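Peroxisomal fatty acid beta-oxidation multifunctional protein MFP2 (Arabidopsis thaliana, PDB 2WTB) hydrates long-chain enoyl-CoAs and oxidises 3-hydroxyacyl-CoAs in the peroxisomal beta-oxidation of fatty acids during seed germination. Local coordinates at residues R198-D203 with R207-V212; A121-A126 with T151-R156; L97-R102 with V212-K217; T9-G14 with A19-I24. All coordinates share one frame; numbering follows the deposited sequence.

Contact 1 of 4, residues R198-D203 with R207-V212; sequences RRWALD and RRKPWV
With chi1 at -162°, the indole of W200 is carried round beside its own carbonyl carbon, while K209 stays extended as far as CE and bends only at chi4 (-56°); the two side chains cross at about a right angle. The approach is over the ring face: K209 CE lies 3.5 Å from the centroid of the W200 six-membered ring, a CH-pi contact, and K209 NZ lies 4.2 Å from that centroid, a cation-pi pair. The indole also touches V106, A126 and I128, on strands 105-109 and 126-129 of the sheet. R207, with positive phi, ends helix 193-205 in a Schellman motif, and the backbone then turns back onto D203. D203 O accepts R208 N at 2.8 Å and, weakly, K209 N at 3.3 Å. The carboxylate works separately: D203 OD1 offers the lone pair turned away from OD2 to R208 NH1 at 2.6 Å, with the carboxylate and guanidinium planes 71° apart. R199 NH1 is 3.1 Å from D203 OD2, but well off the guanidinium plane, hence a pairing of charges alone. Two arginines thus share one buried carboxylate, and with K209 NZ 5.1 Å from D203 OD2 the positive surroundings would be expected to favour its ionised form.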
# COMPACT_ATOMS: atom_id res chain seq x y z
N ARG A 198 16.75 25.78 -22.72
CA ARG A 198 16.80 26.39 -24.04
C ARG A 198 18.24 26.78 -24.43
O ARG A 198 18.61 26.72 -25.60
CB ARG A 198 15.85 27.60 -24.15
CG ARG A 198 16.22 28.78 -23.28
CD ARG A 198 15.51 30.05 -23.73
NE ARG A 198 14.06 30.01 -23.52
CZ ARG A 198 13.16 30.09 -24.49
NH1 ARG A 198 13.54 30.23 -25.76
NH2 ARG A 198 11.86 30.04 -24.20
N ARG A 199 19.04 27.17 -23.44
CA ARG A 199 20.45 27.43 -23.67
C ARG A 199 21.16 26.13 -24.05
O ARG A 199 22.03 26.12 -24.93
CB ARG A 199 21.10 28.02 -22.41
CG ARG A 199 22.58 28.32 -22.57
CD ARG A 199 23.24 28.63 -21.23
NE ARG A 199 23.33 27.45 -20.38
CZ ARG A 199 24.30 26.54 -20.46
NH1 ARG A 199 25.27 26.68 -21.35
NH2 ARG A 199 24.29 25.49 -19.65
N TRP A 200 20.80 25.05 -23.38
CA TRP A 200 21.37 23.74 -23.66
C TRP A 200 20.99 23.29 -25.07
O TRP A 200 21.82 22.78 -25.81
CB TRP A 200 20.89 22.72 -22.62
CG TRP A 200 21.72 21.47 -22.55
CD1 TRP A 200 21.73 20.44 -23.45
CD2 TRP A 200 22.66 21.12 -21.53
NE1 TRP A 200 22.62 19.48 -23.05
CE2 TRP A 200 23.21 19.87 -21.87
CE3 TRP A 200 23.10 21.75 -20.36
CZ2 TRP A 200 24.17 19.23 -21.09
CZ3 TRP A 200 24.06 21.12 -19.58
CH2 TRP A 200 24.58 19.87 -19.95
N ALA A 201 19.73 23.51 -25.43
CA ALA A 201 19.21 23.10 -26.73
C ALA A 201 19.96 23.76 -27.89
O ALA A 201 20.25 23.11 -28.89
CB ALA A 201 17.73 23.39 -26.82
N LEU A 202 20.26 25.04 -27.75
CA LEU A 202 20.98 25.76 -28.80
C LEU A 202 22.47 25.44 -28.78
O LEU A 202 23.17 25.62 -29.77
CB LEU A 202 20.75 27.27 -28.71
CG LEU A 202 19.36 27.77 -29.11
CD1 LEU A 202 19.38 29.26 -29.39
CD2 LEU A 202 18.85 27.01 -30.32
N ASP A 203 22.95 24.96 -27.63
CA ASP A 203 24.32 24.46 -27.54
C ASP A 203 24.50 23.25 -28.45
O ASP A 203 25.50 23.12 -29.15
CB ASP A 203 24.66 24.09 -26.09
CG ASP A 203 25.15 25.27 -25.28
OD1 ASP A 203 25.58 26.28 -25.89
OD2 ASP A 203 25.12 25.20 -24.03
N ARG A 207 26.78 22.75 -31.65
CA ARG A 207 27.88 21.82 -31.46
C ARG A 207 28.78 22.18 -30.28
O ARG A 207 29.92 21.73 -30.20
CB ARG A 207 28.73 21.71 -32.73
CG ARG A 207 27.97 21.22 -33.94
CD ARG A 207 28.71 21.55 -35.22
NE ARG A 207 28.93 22.99 -35.36
CZ ARG A 207 28.05 23.83 -35.89
NH1 ARG A 207 26.89 23.38 -36.34
NH2 ARG A 207 28.34 25.12 -35.98
N ARG A 208 28.27 23.00 -29.37
CA ARG A 208 28.99 23.30 -28.14
C ARG A 208 28.76 22.15 -27.17
O ARG A 208 29.46 22.01 -26.17
CB ARG A 208 28.54 24.62 -27.53
CG ARG A 208 28.77 25.83 -28.42
CD ARG A 208 28.18 27.10 -27.80
NE ARG A 208 27.56 27.94 -28.82
CZ ARG A 208 26.24 28.03 -29.02
NH1 ARG A 208 25.41 27.34 -28.25
NH2 ARG A 208 25.76 28.81 -29.97
N LYS A 209 27.75 21.34 -27.47
CA LYS A 209 27.43 20.17 -26.68
C LYS A 209 27.02 19.00 -27.56
O LYS A 209 26.48 19.19 -28.65
CB LYS A 209 26.34 20.49 -25.65
CG LYS A 209 26.83 21.37 -24.52
CD LYS A 209 25.79 21.50 -23.42
CE LYS A 209 26.41 22.11 -22.18
NZ LYS A 209 27.58 21.33 -21.72
N PRO A 210 27.28 17.77 -27.09
CA PRO A 210 27.00 16.51 -27.79
C PRO A 210 25.53 16.34 -28.15
O PRO A 210 24.66 16.78 -27.40
CB PRO A 210 27.40 15.45 -26.75
CG PRO A 210 28.36 16.12 -25.86
CD PRO A 210 27.91 17.54 -25.78
N TRP A 211 25.27 15.71 -29.28
CA TRP A 211 23.91 15.39 -29.69
C TRP A 211 23.68 13.89 -29.54
O TRP A 211 23.82 13.14 -30.49
CB TRP A 211 23.67 15.81 -31.14
CG TRP A 211 22.23 15.78 -31.54
CD1 TRP A 211 21.26 14.95 -31.05
CD2 TRP A 211 21.59 16.61 -32.52
NE1 TRP A 211 20.06 15.21 -31.67
CE2 TRP A 211 20.24 16.22 -32.58
CE3 TRP A 211 22.04 17.63 -33.36
CZ2 TRP A 211 19.33 16.83 -33.44
CZ3 TRP A 211 21.13 18.23 -34.22
CH2 TRP A 211 19.79 17.83 -34.25
N VAL A 212 23.31 13.47 -28.33
CA VAL A 212 23.21 12.05 -28.01
C VAL A 212 21.80 11.48 -28.10
O VAL A 212 20.84 12.06 -27.58
CB VAL A 212 23.75 11.78 -26.59
CG1 VAL A 212 23.62 10.31 -26.24
CG2 VAL A 212 25.19 12.24 -26.48

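Contact 2 of 4, residues A121-A126 with T151-R156; sequences AMACHA and TQRLPR
M122 and L154 meet where two helices of the crotonase fold, 116-123 and 150-158, come together in the buried interior of the hydratase/isomerase region; their closest CA atoms, those of M122 and R153, are 6.4 Å apart. The apolar part of the contact belongs to the methionine. Its chain is extended beyond CG (chi2 169°, chi3 -178°), which sends the terminal methyl across to the leucine: M122 CE lies 3.3 Å from L154 CD1, a close approach, and 3.9 Å from L154 CB. M122 SD sits farther back, 3.9 Å from L154 N. Around this pair, A163 and I167 of helix 160-169 and L137 pack on the leucine, and L183 lies against the methionine. Nearer the backbone, M122 CB and R153 CB touch at 3.9 Å.

The polar part concerns R153, whose aliphatic stem passes the end of helix 116-123. R153 CD is 3.5 Å from M122 O, a van der Waals contact; the hydrogen bonds of that carbonyl come from R127 NH2 and S214 OG. The charged end of R153 is held outside the two segments: NH2 forms a salt bridge with E99 and a hydrogen bond with T95. The predicted active site is near: the M122 side chain is about 5 Å from that of E119, the predicted nucleophile. A123 supplies the remaining surface, its CA lying over one face of the R153 guanidinium, 3.9 Å from NE.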
# COMPACT_ATOMS: atom_id res chain seq x y z
N ALA A 121 11.11 11.95 -21.07
CA ALA A 121 12.31 12.74 -20.82
C ALA A 121 13.57 12.02 -21.32
O ALA A 121 14.48 12.66 -21.86
CB ALA A 121 12.42 13.09 -19.33
N MET A 122 13.63 10.71 -21.13
CA MET A 122 14.76 9.92 -21.62
C MET A 122 14.85 9.94 -23.14
O MET A 122 15.92 9.75 -23.71
CB MET A 122 14.68 8.48 -21.12
CG MET A 122 15.06 8.30 -19.66
SD MET A 122 14.64 6.65 -19.04
CE MET A 122 15.16 6.79 -17.34
N ALA A 123 13.71 10.16 -23.79
CA ALA A 123 13.65 10.25 -25.25
C ALA A 123 14.32 11.53 -25.73
O ALA A 123 14.87 11.57 -26.83
CB ALA A 123 12.22 10.21 -25.72
N CYS A 124 14.26 12.57 -24.91
CA CYS A 124 14.91 13.84 -25.23
C CYS A 124 16.41 13.66 -25.24
O CYS A 124 16.93 12.67 -24.74
CB CYS A 124 14.52 14.92 -24.22
SG CYS A 124 12.78 15.40 -24.31
N HIS A 125 17.11 14.63 -25.81
CA HIS A 125 18.55 14.51 -26.04
C HIS A 125 19.42 14.98 -24.88
O HIS A 125 20.63 14.73 -24.84
CB HIS A 125 18.92 15.22 -27.34
CG HIS A 125 18.17 14.69 -28.53
ND1 HIS A 125 17.15 15.38 -29.14
CD2 HIS A 125 18.28 13.52 -29.20
CE1 HIS A 125 16.67 14.67 -30.14
NE2 HIS A 125 17.34 13.53 -30.20
N ALA A 126 18.79 15.66 -23.92
CA ALA A 126 19.45 16.08 -22.69
C ALA A 126 18.41 16.33 -21.61
O ALA A 126 17.23 16.51 -21.91
CB ALA A 126 20.29 17.33 -22.94
N THR A 151 12.26 0.36 -20.80
CA THR A 151 13.00 -0.90 -20.74
C THR A 151 14.29 -0.83 -21.56
O THR A 151 15.16 -1.68 -21.43
CB THR A 151 12.16 -2.09 -21.23
OG1 THR A 151 11.52 -1.75 -22.46
CG2 THR A 151 11.10 -2.45 -20.20
N GLN A 152 14.39 0.20 -22.41
CA GLN A 152 15.55 0.35 -23.29
C GLN A 152 16.48 1.49 -22.85
O GLN A 152 17.68 1.29 -22.68
CB GLN A 152 15.10 0.59 -24.73
CG GLN A 152 14.25 -0.52 -25.30
CD GLN A 152 14.94 -1.87 -25.21
OE1 GLN A 152 16.14 -1.99 -25.46
NE2 GLN A 152 14.18 -2.89 -24.84
N ARG A 153 15.90 2.67 -22.66
CA ARG A 153 16.70 3.87 -22.42
C ARG A 153 17.28 3.95 -21.01
O ARG A 153 18.38 4.49 -20.82
CB ARG A 153 15.90 5.13 -22.76
CG ARG A 153 15.52 5.20 -24.23
CD ARG A 153 14.89 6.52 -24.61
NE ARG A 153 14.69 6.61 -26.06
CZ ARG A 153 13.62 6.15 -26.70
NH1 ARG A 153 12.63 5.58 -26.02
NH2 ARG A 153 13.53 6.27 -28.01
N LEU A 154 16.57 3.42 -20.02
CA LEU A 154 17.04 3.47 -18.64
C LEU A 154 18.38 2.75 -18.45
O LEU A 154 19.34 3.35 -17.95
CB LEU A 154 15.98 2.94 -17.66
CG LEU A 154 16.35 3.00 -16.18
CD1 LEU A 154 16.83 4.39 -15.78
CD2 LEU A 154 15.18 2.58 -15.31
N PRO A 155 18.45 1.47 -18.84
CA PRO A 155 19.73 0.76 -18.71
C PRO A 155 20.85 1.43 -19.50
O PRO A 155 22.01 1.38 -19.08
CB PRO A 155 19.43 -0.62 -19.30
CG PRO A 155 17.95 -0.78 -19.15
CD PRO A 155 17.39 0.59 -19.35
N ARG A 156 20.51 2.06 -20.62
CA ARG A 156 21.51 2.73 -21.45
C ARG A 156 21.98 4.07 -20.87
O ARG A 156 23.05 4.56 -21.22
CB ARG A 156 20.99 2.92 -22.88
CG ARG A 156 20.82 1.61 -23.63
CD ARG A 156 20.16 1.81 -24.98
NE ARG A 156 19.78 0.54 -25.57
CZ ARG A 156 20.57 -0.18 -26.37
NH1 ARG A 156 21.78 0.27 -26.68
NH2 ARG A 156 20.14 -1.33 -26.87

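Contact 3 of 4, residues L97-R102 with V212-K217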
# COMPACT_ATOMS: atom_id res chain seq x y z
N LEU A 97 9.68 10.11 -34.37
CA LEU A 97 9.31 11.51 -34.54
C LEU A 97 10.17 12.43 -33.68
O LEU A 97 10.75 13.40 -34.18
CB LEU A 97 7.83 11.72 -34.22
CG LEU A 97 7.30 13.16 -34.31
CD1 LEU A 97 7.50 13.72 -35.71
CD2 LEU A 97 5.84 13.22 -33.91
N LEU A 98 10.25 12.11 -32.39
CA LEU A 98 10.91 12.99 -31.43
C LEU A 98 12.42 12.78 -31.36
O LEU A 98 13.19 13.68 -31.70
CB LEU A 98 10.27 12.83 -30.05
CG LEU A 98 10.66 13.83 -28.95
CD1 LEU A 98 9.58 13.92 -27.88
CD2 LEU A 98 12.00 13.48 -28.33
N GLU A 99 12.83 11.60 -30.92
CA GLU A 99 14.24 11.34 -30.66
C GLU A 99 15.09 11.35 -31.93
O GLU A 99 16.25 11.79 -31.90
CB GLU A 99 14.42 10.02 -29.91
CG GLU A 99 15.83 9.78 -29.41
CD GLU A 99 15.99 8.41 -28.78
OE1 GLU A 99 15.59 7.41 -29.43
OE2 GLU A 99 16.51 8.32 -27.65
N ALA A 100 14.52 10.88 -33.03
CA ALA A 100 15.25 10.79 -34.29
C ALA A 100 15.02 12.00 -35.19
O ALA A 100 15.24 11.93 -36.40
CB ALA A 100 14.89 9.50 -35.02
N ALA A 101 14.57 13.10 -34.60
CA ALA A 101 14.32 14.32 -35.36
C ALA A 101 15.63 15.04 -35.67
O ALA A 101 16.64 14.83 -35.01
CB ALA A 101 13.38 15.24 -34.59
N ARG A 102 15.60 15.90 -36.69
CA ARG A 102 16.77 16.70 -37.04
C ARG A 102 16.79 18.02 -36.28
O ARG A 102 17.43 18.98 -36.70
CB ARG A 102 16.85 16.92 -38.55
CG ARG A 102 17.62 15.82 -39.28
CD ARG A 102 17.57 15.99 -40.79
NE ARG A 102 16.29 15.57 -41.34
CZ ARG A 102 16.05 15.43 -42.64
NH1 ARG A 102 17.01 15.66 -43.53
NH2 ARG A 102 14.85 15.04 -43.05
N VAL A 212 23.31 13.47 -28.33
CA VAL A 212 23.21 12.05 -28.01
C VAL A 212 21.80 11.48 -28.10
O VAL A 212 20.84 12.06 -27.58
CB VAL A 212 23.75 11.78 -26.59
CG1 VAL A 212 23.62 10.31 -26.24
CG2 VAL A 212 25.19 12.24 -26.48
N SER A 213 21.67 10.32 -28.74
CA SER A 213 20.44 9.54 -28.71
C SER A 213 20.56 8.42 -27.68
O SER A 213 21.39 7.53 -27.82
CB SER A 213 20.11 8.95 -30.08
OG SER A 213 19.50 9.91 -30.92
N SER A 214 19.72 8.48 -26.65
CA SER A 214 19.78 7.53 -25.55
C SER A 214 19.54 6.08 -25.99
O SER A 214 20.14 5.15 -25.45
CB SER A 214 18.75 7.91 -24.48
OG SER A 214 18.76 9.31 -24.24
N VAL A 215 18.67 5.90 -26.98
CA VAL A 215 18.23 4.57 -27.36
C VAL A 215 19.33 3.77 -28.05
O VAL A 215 19.35 2.54 -27.98
CB VAL A 215 16.97 4.62 -28.26
CG1 VAL A 215 17.37 4.67 -29.73
CG2 VAL A 215 16.09 3.41 -27.99
N SER A 216 20.25 4.46 -28.71
CA SER A 216 21.35 3.79 -29.40
C SER A 216 22.69 4.01 -28.69
O SER A 216 23.74 4.05 -29.32
CB SER A 216 21.43 4.24 -30.86
OG SER A 216 21.30 5.64 -30.99
N LYS A 217 22.63 4.15 -27.37
CA LYS A 217 23.82 4.38 -26.55
C LYS A 217 24.24 3.07 -25.87
O LYS A 217 23.43 2.43 -25.22
CB LYS A 217 23.53 5.45 -25.51
CG LYS A 217 24.70 5.83 -24.61
CD LYS A 217 24.22 6.72 -23.46
CE LYS A 217 25.38 7.27 -22.65
NZ LYS A 217 26.21 8.20 -23.45
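E99 reaches V215 with a fully stretched side chain, chi1 -171° and chi2 -175°, and its two carboxylate oxygens do different work there. E99 OE2 accepts V215 N at 3.3 Å with an N-H...O angle of 147°, a weak bond. E99 OE1 instead lies against the valine's side chain, 3.3 Å from V215 CG1, as the two side chains slant past each other. S213 OG lies 4.0 Å from E99 CG on the stem, and S214 CB lies 3.9 Å from the carboxylate oxygen E99 OE2.

The next shell explains why the carboxylate stays in place. R153 makes a salt bridge to E99 OE1, so the strongest hold on this group comes from helix 150-158, and the V215 amide is a secondary partner that would add to the stabilisation of the negative charge. The backbone of E99 is tied as well, its carbonyl O accepting H125 NE2. On the other segment, weak bonds from S216 N to S213 O (3.4 Å) and from K217 N to S214 O (3.3 Å) accompany a turn of the chain in which the V215 amide faces the glutamate, while S214 OG is hydrogen-bonded to M122 O.

Helix 88-99 gives out here, A100 being the first residue to leave helical angles. L97 and L98 pack on Y43 of helix 33-46, S214 and V215 lean on R153 of helix 150-158, and H125 comes from the link between helix 116-123 and strand 126-129.

Contact 4 of 4, residues T9-G14 with A19-I24; sequences TVMEVG and AVITLI
M11 makes the tight side of this contact. With a bend at chi3 (-88°), its thioether folds back over the neighbouring strand, bringing M11 CE to 3.3 Å from I21 CD1 and 3.9 Å from A19 CB. On the same face T9 and L23 lie side by side pointing the same way, T9 CG2 being 3.9 Å from L23 CD2. This is the face covered by helix 33-46: T9 OG1 is hydrogen-bonded to N42 ND2, and M11 and I21 also rest on N42.

The backbones that carry these side chains form a beta hairpin, strands 8-13 and 18-24, whose axes run antiparallel at 162°. V10 with T22 and E12 with V20 are the hydrogen-bonded pairs, each closed by two bonds; T22 N to V10 O (2.8 Å) and V20 N to E12 O (2.9 Å) are the straighter ones, both 171° at the hydrogen. T9-L23, M11-I21 and V13-A19 are the non-hydrogen-bonded pairs. Strand 8-13 is the outermost strand at one side of the six-stranded sheet of the crotonase fold, and strand 18-24 passes the sheet on to 54-59 through A19, I21 and L23.

The face bearing V10, E12, V20 and T22 is looser. E12 is exposed and its side chain stands clear of close contact with the other strand, whereas V20 and T22 find cover on T58. Apolar contact here comes from V10 CG2, 3.8 Å from I24 CD1.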
# COMPACT_ATOMS: atom_id res chain seq x y z
N THR A 9 -1.45 20.48 -24.28
CA THR A 9 -0.10 21.02 -24.28
C THR A 9 -0.10 22.37 -24.98
O THR A 9 -0.86 22.59 -25.92
CB THR A 9 0.90 20.10 -25.02
OG1 THR A 9 0.58 20.08 -26.41
CG2 THR A 9 0.84 18.69 -24.46
N VAL A 10 0.75 23.28 -24.52
CA VAL A 10 0.89 24.58 -25.15
C VAL A 10 2.33 24.78 -25.63
O VAL A 10 3.28 24.56 -24.87
CB VAL A 10 0.51 25.72 -24.19
CG1 VAL A 10 0.93 27.07 -24.77
CG2 VAL A 10 -0.99 25.70 -23.90
N MET A 11 2.49 25.18 -26.88
CA MET A 11 3.81 25.42 -27.44
C MET A 11 4.01 26.90 -27.78
O MET A 11 3.15 27.52 -28.39
CB MET A 11 4.05 24.56 -28.68
CG MET A 11 5.27 24.96 -29.50
SD MET A 11 5.43 24.04 -31.04
CE MET A 11 6.37 22.62 -30.50
N GLU A 12 5.16 27.44 -27.37
CA GLU A 12 5.49 28.83 -27.66
C GLU A 12 6.92 28.95 -28.18
O GLU A 12 7.85 28.40 -27.58
CB GLU A 12 5.30 29.70 -26.41
CG GLU A 12 3.88 29.68 -25.88
CD GLU A 12 3.71 30.54 -24.64
OE1 GLU A 12 4.72 31.05 -24.13
OE2 GLU A 12 2.55 30.71 -24.19
N VAL A 13 7.09 29.66 -29.29
CA VAL A 13 8.40 29.81 -29.90
C VAL A 13 9.05 31.13 -29.50
O VAL A 13 8.56 32.21 -29.84
CB VAL A 13 8.32 29.76 -31.43
CG1 VAL A 13 9.71 29.88 -32.03
CG2 VAL A 13 7.65 28.47 -31.88
N GLY A 14 10.16 31.04 -28.77
CA GLY A 14 10.88 32.21 -28.32
C GLY A 14 11.54 32.94 -29.47
O GLY A 14 11.49 32.49 -30.62
N ALA A 19 11.39 26.22 -29.32
CA ALA A 19 9.99 25.96 -29.03
C ALA A 19 9.84 25.27 -27.67
O ALA A 19 10.36 24.18 -27.46
CB ALA A 19 9.37 25.10 -30.13
N VAL A 20 9.13 25.93 -26.76
CA VAL A 20 8.88 25.39 -25.43
C VAL A 20 7.48 24.79 -25.35
O VAL A 20 6.49 25.48 -25.57
CB VAL A 20 8.99 26.48 -24.35
CG1 VAL A 20 8.81 25.87 -22.97
CG2 VAL A 20 10.33 27.19 -24.46
N ILE A 21 7.41 23.50 -25.04
CA ILE A 21 6.14 22.79 -24.93
C ILE A 21 5.83 22.48 -23.47
O ILE A 21 6.59 21.77 -22.81
CB ILE A 21 6.17 21.48 -25.72
CG1 ILE A 21 6.57 21.74 -27.18
CG2 ILE A 21 4.82 20.77 -25.65
CD1 ILE A 21 6.61 20.49 -28.01
N THR A 22 4.71 23.00 -22.98
CA THR A 22 4.30 22.77 -21.60
C THR A 22 3.22 21.70 -21.50
O THR A 22 2.17 21.80 -22.13
CB THR A 22 3.78 24.06 -20.92
OG1 THR A 22 4.74 25.11 -21.08
CG2 THR A 22 3.53 23.82 -19.44
N LEU A 23 3.49 20.67 -20.71
CA LEU A 23 2.51 19.61 -20.48
C LEU A 23 1.50 20.06 -19.43
O LEU A 23 1.86 20.38 -18.30
CB LEU A 23 3.21 18.33 -20.02
CG LEU A 23 4.37 17.83 -20.88
CD1 LEU A 23 5.03 16.61 -20.24
CD2 LEU A 23 3.92 17.50 -22.30
N ILE A 24 0.23 20.09 -19.82
CA ILE A 24 -0.81 20.61 -18.95
C ILE A 24 -1.95 19.61 -18.74
O ILE A 24 -2.86 19.52 -19.56
CB ILE A 24 -1.39 21.92 -19.51
CG1 ILE A 24 -0.26 22.90 -19.84
CG2 ILE A 24 -2.37 22.54 -18.53
CD1 ILE A 24 -0.75 24.21 -20.41

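In the fold
All four contacts belong to the N-terminal, crotonase-like part of the chain, on one side of its centre. Contact 4 closes first, then contact 2, then contact 1; contact 3 spans both of the latter, and V212 is common to contacts 1 and 3. Contacts 2 and 3 are the nearest pair, with centres about 9 Å apart, coupled by R153-E99 and H125-E99. The centre of contact 1 is about 14 Å from that of contact 3, met through W211 on A101 and R102, and about 17 Å from that of contact 2, met through W200 on A126 and W211 on H125. Contact 4, centred about 20 Å from the others, meets contact 1 through R198 on V20. Contact 2 packs the helix carrying the predicted nucleophile.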